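Local coordinates for protein arginine decarboxylase (Campylobacter jejuni subsp. jejuni, PDB 3NZP) that probably catalyses the pyridoxal-phosphate-dependent decarboxylation of arginine to agmatine, a step in polyamine biosynthesis, at residues Y104-L116 with G126-L139. Sequence-based numbering, arbitrary orientation.
Sequences YNYGLEAGSKAEL and GAPITVNGFKDREL
K113 reaches across to the carboxylates of D136 and E138. Its chain, extended beyond CG, crosses both acids at about a right angle, and NZ lies 3.0 Å from D136 OD1, on the syn lone pair, and equally 3.0 Å from E138 OE2, a salt bridge whose hydrogen bond is weak. The network continues into the second subunit: K607 there pairs with E138 and gives its backbone N to D136, while the carbonyl of Y605 takes a further bond from K113 NZ. D136 also works within its own chain as the N-cap of helix 137-148, chi1 of 53° bringing OD2 to L139 N (2.8 Å). At the C-terminal mouth of the strands, E109 OE1 receives N132 ND2 at 3.0 Å on its anti side, 22° out of the carboxylate plane; carboxylate and amide are turned only 25° apart. With E109 CG anti to the backbone N, that carbon sits 3.3 Å from T130 OG1, a hydroxyl bonded in turn to E320, and a bend at chi2 then turns the acid to N132. Behind these polar groups, strands 107-110 and 128-131 run parallel, with L108 N bonded to P128 O, T130 N to L108 O, A110 N to T130 O, and N132 N to A110 O. On the face of L108, A110, I129 and V131, L116 of helix 113-122 packs with its CG 4.1 Å from V131 CG2 and its CD1 3.7 Å from L139 CD1. The same L139 methyl packs against CA and CG of K113. E109 and T130 point to the opposite face, and N132, just past the strand, touches the bound pyridoxal phosphate; E109 lies near K86, the predicted cofactor lysine. Strand 107-110, helix 113-122 and strand 128-131 form a beta-alpha-beta unit of the eight-stranded TIM barrel that carries the cofactor in this decarboxylase family.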
loop_
_atom_site.group_PDB
_atom_site.type_symbol
_atom_site.label_atom_id
_atom_site.label_comp_id
_atom_site.label_asym_id
_atom_site.label_seq_id
_atom_site.Cartn_x
_atom_site.Cartn_y
_atom_site.Cartn_z
ATOM N N TYR B 104 -27.705 -18.754 -6.523
ATOM C CA TYR B 104 -27.298 -19.268 -5.221
ATOM C C TYR B 104 -27.726 -18.357 -4.079
ATOM O O TYR B 104 -27.461 -18.639 -2.901
ATOM C CB TYR B 104 -25.787 -19.444 -5.205
ATOM C CG TYR B 104 -25.289 -20.385 -6.265
ATOM C CD1 TYR B 104 -25.111 -21.741 -5.994
ATOM C CD2 TYR B 104 -25.004 -19.927 -7.547
ATOM C CE1 TYR B 104 -24.655 -22.619 -6.973
ATOM C CE2 TYR B 104 -24.550 -20.799 -8.534
ATOM C CZ TYR B 104 -24.373 -22.141 -8.241
ATOM O OH TYR B 104 -23.868 -22.981 -9.200
ATOM N N ASN B 105 -28.397 -17.267 -4.437
ATOM C CA ASN B 105 -28.861 -16.296 -3.458
ATOM C C ASN B 105 -27.667 -15.696 -2.716
ATOM O O ASN B 105 -27.741 -15.388 -1.520
ATOM C CB ASN B 105 -29.806 -16.948 -2.467
ATOM C CG ASN B 105 -30.602 -15.931 -1.695
ATOM O OD1 ASN B 105 -30.797 -16.063 -0.484
ATOM N ND2 ASN B 105 -31.074 -14.904 -2.390
ATOM N N TYR B 106 -26.567 -15.540 -3.449
ATOM C CA TYR B 106 -25.327 -14.987 -2.920
ATOM C C TYR B 106 -25.559 -13.519 -2.567
ATOM O O TYR B 106 -26.042 -12.742 -3.389
ATOM C CB TYR B 106 -24.229 -15.125 -3.980
ATOM C CG TYR B 106 -22.829 -15.285 -3.435
ATOM C CD1 TYR B 106 -22.226 -14.266 -2.708
ATOM C CD2 TYR B 106 -22.107 -16.453 -3.651
ATOM C CE1 TYR B 106 -20.937 -14.400 -2.206
ATOM C CE2 TYR B 106 -20.813 -16.601 -3.155
ATOM C CZ TYR B 106 -20.232 -15.570 -2.432
ATOM O OH TYR B 106 -18.943 -15.699 -1.938
ATOM N N GLY B 107 -25.214 -13.141 -1.343
ATOM C CA GLY B 107 -25.424 -11.773 -0.905
ATOM C C GLY B 107 -24.210 -10.871 -1.004
ATOM O O GLY B 107 -23.184 -11.253 -1.564
ATOM N N LEU B 108 -24.335 -9.662 -0.457
ATOM C CA LEU B 108 -23.258 -8.682 -0.481
ATOM C C LEU B 108 -23.058 -8.080 0.896
ATOM O O LEU B 108 -24.012 -7.886 1.655
ATOM C CB LEU B 108 -23.562 -7.557 -1.479
ATOM C CG LEU B 108 -23.459 -7.865 -2.977
ATOM C CD1 LEU B 108 -23.892 -6.668 -3.800
ATOM C CD2 LEU B 108 -22.035 -8.227 -3.306
ATOM N N GLU B 109 -21.808 -7.778 1.215
ATOM C CA GLU B 109 -21.477 -7.192 2.501
ATOM C C GLU B 109 -20.895 -5.812 2.231
ATOM O O GLU B 109 -20.152 -5.626 1.273
ATOM C CB GLU B 109 -20.464 -8.094 3.218
ATOM C CG GLU B 109 -20.104 -7.673 4.627
ATOM C CD GLU B 109 -19.007 -6.634 4.664
ATOM O OE1 GLU B 109 -18.825 -6.009 5.729
ATOM O OE2 GLU B 109 -18.314 -6.436 3.635
ATOM N N ALA B 110 -21.249 -4.836 3.055
ATOM C CA ALA B 110 -20.729 -3.489 2.873
ATOM C C ALA B 110 -20.220 -2.991 4.209
ATOM O O ALA B 110 -20.743 -3.365 5.262
ATOM C CB ALA B 110 -21.812 -2.575 2.353
ATOM N N GLY B 111 -19.198 -2.147 4.165
ATOM C CA GLY B 111 -18.632 -1.623 5.391
ATOM C C GLY B 111 -18.449 -0.120 5.351
ATOM O O GLY B 111 -17.589 0.420 6.041
ATOM N N SER B 112 -19.259 0.555 4.545
ATOM C CA SER B 112 -19.187 2.000 4.420
ATOM C C SER B 112 -20.394 2.499 3.625
ATOM O O SER B 112 -21.069 1.719 2.943
ATOM C CB SER B 112 -17.892 2.413 3.699
ATOM O OG SER B 112 -17.922 2.052 2.322
ATOM N N LYS B 113 -20.657 3.799 3.712
ATOM C CA LYS B 113 -21.768 4.398 2.993
ATOM C C LYS B 113 -21.615 4.114 1.506
ATOM O O LYS B 113 -22.563 3.699 0.833
ATOM C CB LYS B 113 -21.793 5.905 3.227
ATOM C CG LYS B 113 -22.016 6.284 4.666
ATOM C CD LYS B 113 -22.004 7.781 4.838
ATOM C CE LYS B 113 -22.077 8.155 6.312
ATOM N NZ LYS B 113 -21.957 9.629 6.473
ATOM N N ALA B 114 -20.410 4.334 1.000
ATOM C CA ALA B 114 -20.134 4.101 -0.405
ATOM C C ALA B 114 -20.486 2.672 -0.818
ATOM O O ALA B 114 -21.192 2.465 -1.804
ATOM C CB ALA B 114 -18.665 4.378 -0.694
ATOM N N GLU B 115 -19.999 1.692 -0.060
ATOM C CA GLU B 115 -20.269 0.295 -0.374
ATOM C C GLU B 115 -21.736 -0.084 -0.216
ATOM O O GLU B 115 -22.277 -0.835 -1.034
ATOM C CB GLU B 115 -19.414 -0.630 0.495
ATOM C CG GLU B 115 -17.931 -0.433 0.310
ATOM C CD GLU B 115 -17.108 -1.496 1.005
ATOM O OE1 GLU B 115 -17.494 -1.917 2.116
ATOM O OE2 GLU B 115 -16.072 -1.895 0.444
ATOM N N LEU B 116 -22.378 0.423 0.834
ATOM C CA LEU B 116 -23.782 0.109 1.064
ATOM C C LEU B 116 -24.606 0.556 -0.137
ATOM O O LEU B 116 -25.439 -0.201 -0.634
ATOM C CB LEU B 116 -24.310 0.809 2.322
ATOM C CG LEU B 116 -25.360 0.050 3.145
ATOM C CD1 LEU B 116 -26.102 1.043 4.003
ATOM C CD2 LEU B 116 -26.331 -0.701 2.249
ATOM N N GLY B 126 -33.807 -9.812 -2.599
ATOM C CA GLY B 126 -34.068 -11.078 -1.954
ATOM C C GLY B 126 -32.823 -11.643 -1.300
ATOM O O GLY B 126 -32.902 -12.306 -0.255
ATOM N N ALA B 127 -31.668 -11.380 -1.910
ATOM C CA ALA B 127 -30.401 -11.847 -1.362
ATOM C C ALA B 127 -30.090 -10.978 -0.159
ATOM O O ALA B 127 -30.500 -9.809 -0.101
ATOM C CB ALA B 127 -29.304 -11.731 -2.387
ATOM N N PRO B 128 -29.372 -11.530 0.828
ATOM C CA PRO B 128 -29.027 -10.778 2.032
ATOM C C PRO B 128 -27.916 -9.746 1.821
ATOM O O PRO B 128 -27.021 -9.914 0.980
ATOM C CB PRO B 128 -28.636 -11.874 3.013
ATOM C CG PRO B 128 -27.952 -12.855 2.130
ATOM C CD PRO B 128 -28.818 -12.891 0.880
ATOM N N ILE B 129 -27.999 -8.665 2.581
ATOM C CA ILE B 129 -27.005 -7.624 2.527
ATOM C C ILE B 129 -26.633 -7.376 3.971
ATOM O O ILE B 129 -27.472 -6.949 4.767
ATOM C CB ILE B 129 -27.572 -6.332 1.900
ATOM C CG1 ILE B 129 -27.804 -6.544 0.409
ATOM C CG2 ILE B 129 -26.601 -5.174 2.083
ATOM C CD1 ILE B 129 -28.370 -5.333 -0.277
ATOM N N THR B 130 -25.397 -7.695 4.334
ATOM C CA THR B 130 -24.962 -7.457 5.704
ATOM C C THR B 130 -24.181 -6.154 5.692
ATOM O O THR B 130 -23.598 -5.778 4.668
ATOM C CB THR B 130 -24.064 -8.598 6.258
ATOM O OG1 THR B 130 -23.054 -8.934 5.300
ATOM C CG2 THR B 130 -24.892 -9.835 6.581
ATOM N N VAL B 131 -24.182 -5.458 6.821
ATOM C CA VAL B 131 -23.478 -4.188 6.935
ATOM C C VAL B 131 -22.624 -4.123 8.210
ATOM O O VAL B 131 -23.150 -4.073 9.323
ATOM C CB VAL B 131 -24.473 -2.991 6.956
ATOM C CG1 VAL B 131 -23.703 -1.689 6.897
ATOM C CG2 VAL B 131 -25.442 -3.080 5.794
ATOM N N ASN B 132 -21.308 -4.127 8.046
ATOM C CA ASN B 132 -20.408 -4.058 9.190
ATOM C C ASN B 132 -19.742 -2.696 9.246
ATOM O O ASN B 132 -19.927 -1.873 8.351
ATOM C CB ASN B 132 -19.360 -5.159 9.092
ATOM C CG ASN B 132 -19.971 -6.533 9.202
ATOM O OD1 ASN B 132 -20.638 -6.846 10.194
ATOM N ND2 ASN B 132 -19.760 -7.366 8.184
ATOM N N GLY B 133 -18.974 -2.445 10.300
ATOM C CA GLY B 133 -18.305 -1.161 10.421
ATOM C C GLY B 133 -19.025 -0.210 11.360
ATOM O O GLY B 133 -20.115 -0.507 11.843
ATOM N N PHE B 134 -18.409 0.937 11.628
ATOM C CA PHE B 134 -19.003 1.927 12.513
ATOM C C PHE B 134 -20.035 2.710 11.736
ATOM O O PHE B 134 -19.829 3.037 10.570
ATOM C CB PHE B 134 -17.916 2.836 13.066
ATOM C CG PHE B 134 -16.910 2.101 13.894
ATOM C CD1 PHE B 134 -17.211 1.719 15.200
ATOM C CD2 PHE B 134 -15.693 1.706 13.345
ATOM C CE1 PHE B 134 -16.322 0.954 15.942
ATOM C CE2 PHE B 134 -14.795 0.939 14.079
ATOM C CZ PHE B 134 -15.112 0.562 15.380
ATOM N N LYS B 135 -21.150 3.021 12.381
ATOM C CA LYS B 135 -22.216 3.715 11.686
ATOM C C LYS B 135 -22.675 4.990 12.353
ATOM O O LYS B 135 -22.645 5.115 13.572
ATOM C CB LYS B 135 -23.401 2.765 11.537
ATOM C CG LYS B 135 -22.984 1.336 11.214
ATOM C CD LYS B 135 -24.114 0.360 11.439
ATOM C CE LYS B 135 -23.592 -1.043 11.609
ATOM N NZ LYS B 135 -23.007 -1.547 10.346
ATOM N N ASP B 136 -23.094 5.956 11.551
ATOM C CA ASP B 136 -23.606 7.190 12.118
ATOM C C ASP B 136 -25.073 7.190 11.785
ATOM O O ASP B 136 -25.568 6.246 11.170
ATOM C CB ASP B 136 -22.928 8.421 11.520
ATOM C CG ASP B 136 -22.983 8.445 10.017
ATOM O OD1 ASP B 136 -22.495 9.439 9.431
ATOM O OD2 ASP B 136 -23.506 7.477 9.419
ATOM N N ARG B 137 -25.775 8.243 12.181
ATOM C CA ARG B 137 -27.199 8.304 11.913
ATOM C C ARG B 137 -27.461 8.145 10.429
ATOM O O ARG B 137 -28.385 7.444 10.033
ATOM C CB ARG B 137 -27.783 9.617 12.414
ATOM C CG ARG B 137 -27.422 9.944 13.865
ATOM C CD ARG B 137 -28.311 11.057 14.422
ATOM N NE ARG B 137 -29.658 10.563 14.715
ATOM C CZ ARG B 137 -29.981 9.855 15.795
ATOM N NH1 ARG B 137 -31.234 9.446 15.971
ATOM N NH2 ARG B 137 -29.058 9.572 16.710
ATOM N N GLU B 138 -26.635 8.774 9.600
ATOM C CA GLU B 138 -26.831 8.684 8.157
ATOM C C GLU B 138 -26.759 7.246 7.643
ATOM O O GLU B 138 -27.673 6.780 6.967
ATOM C CB GLU B 138 -25.813 9.566 7.415
ATOM C CG GLU B 138 -25.861 9.440 5.878
ATOM C CD GLU B 138 -24.857 10.342 5.147
ATOM O OE1 GLU B 138 -24.624 10.113 3.938
ATOM O OE2 GLU B 138 -24.305 11.278 5.772
ATOM N N LEU B 139 -25.687 6.530 7.964
ATOM C CA LEU B 139 -25.549 5.150 7.496
ATOM C C LEU B 139 -26.718 4.257 7.947
ATOM O O LEU B 139 -27.207 3.431 7.175
ATOM C CB LEU B 139 -24.216 4.569 7.977
ATOM C CG LEU B 139 -23.767 3.230 7.390
ATOM C CD1 LEU B 139 -23.770 3.269 5.882
ATOM C CD2 LEU B 139 -22.381 2.942 7.893
#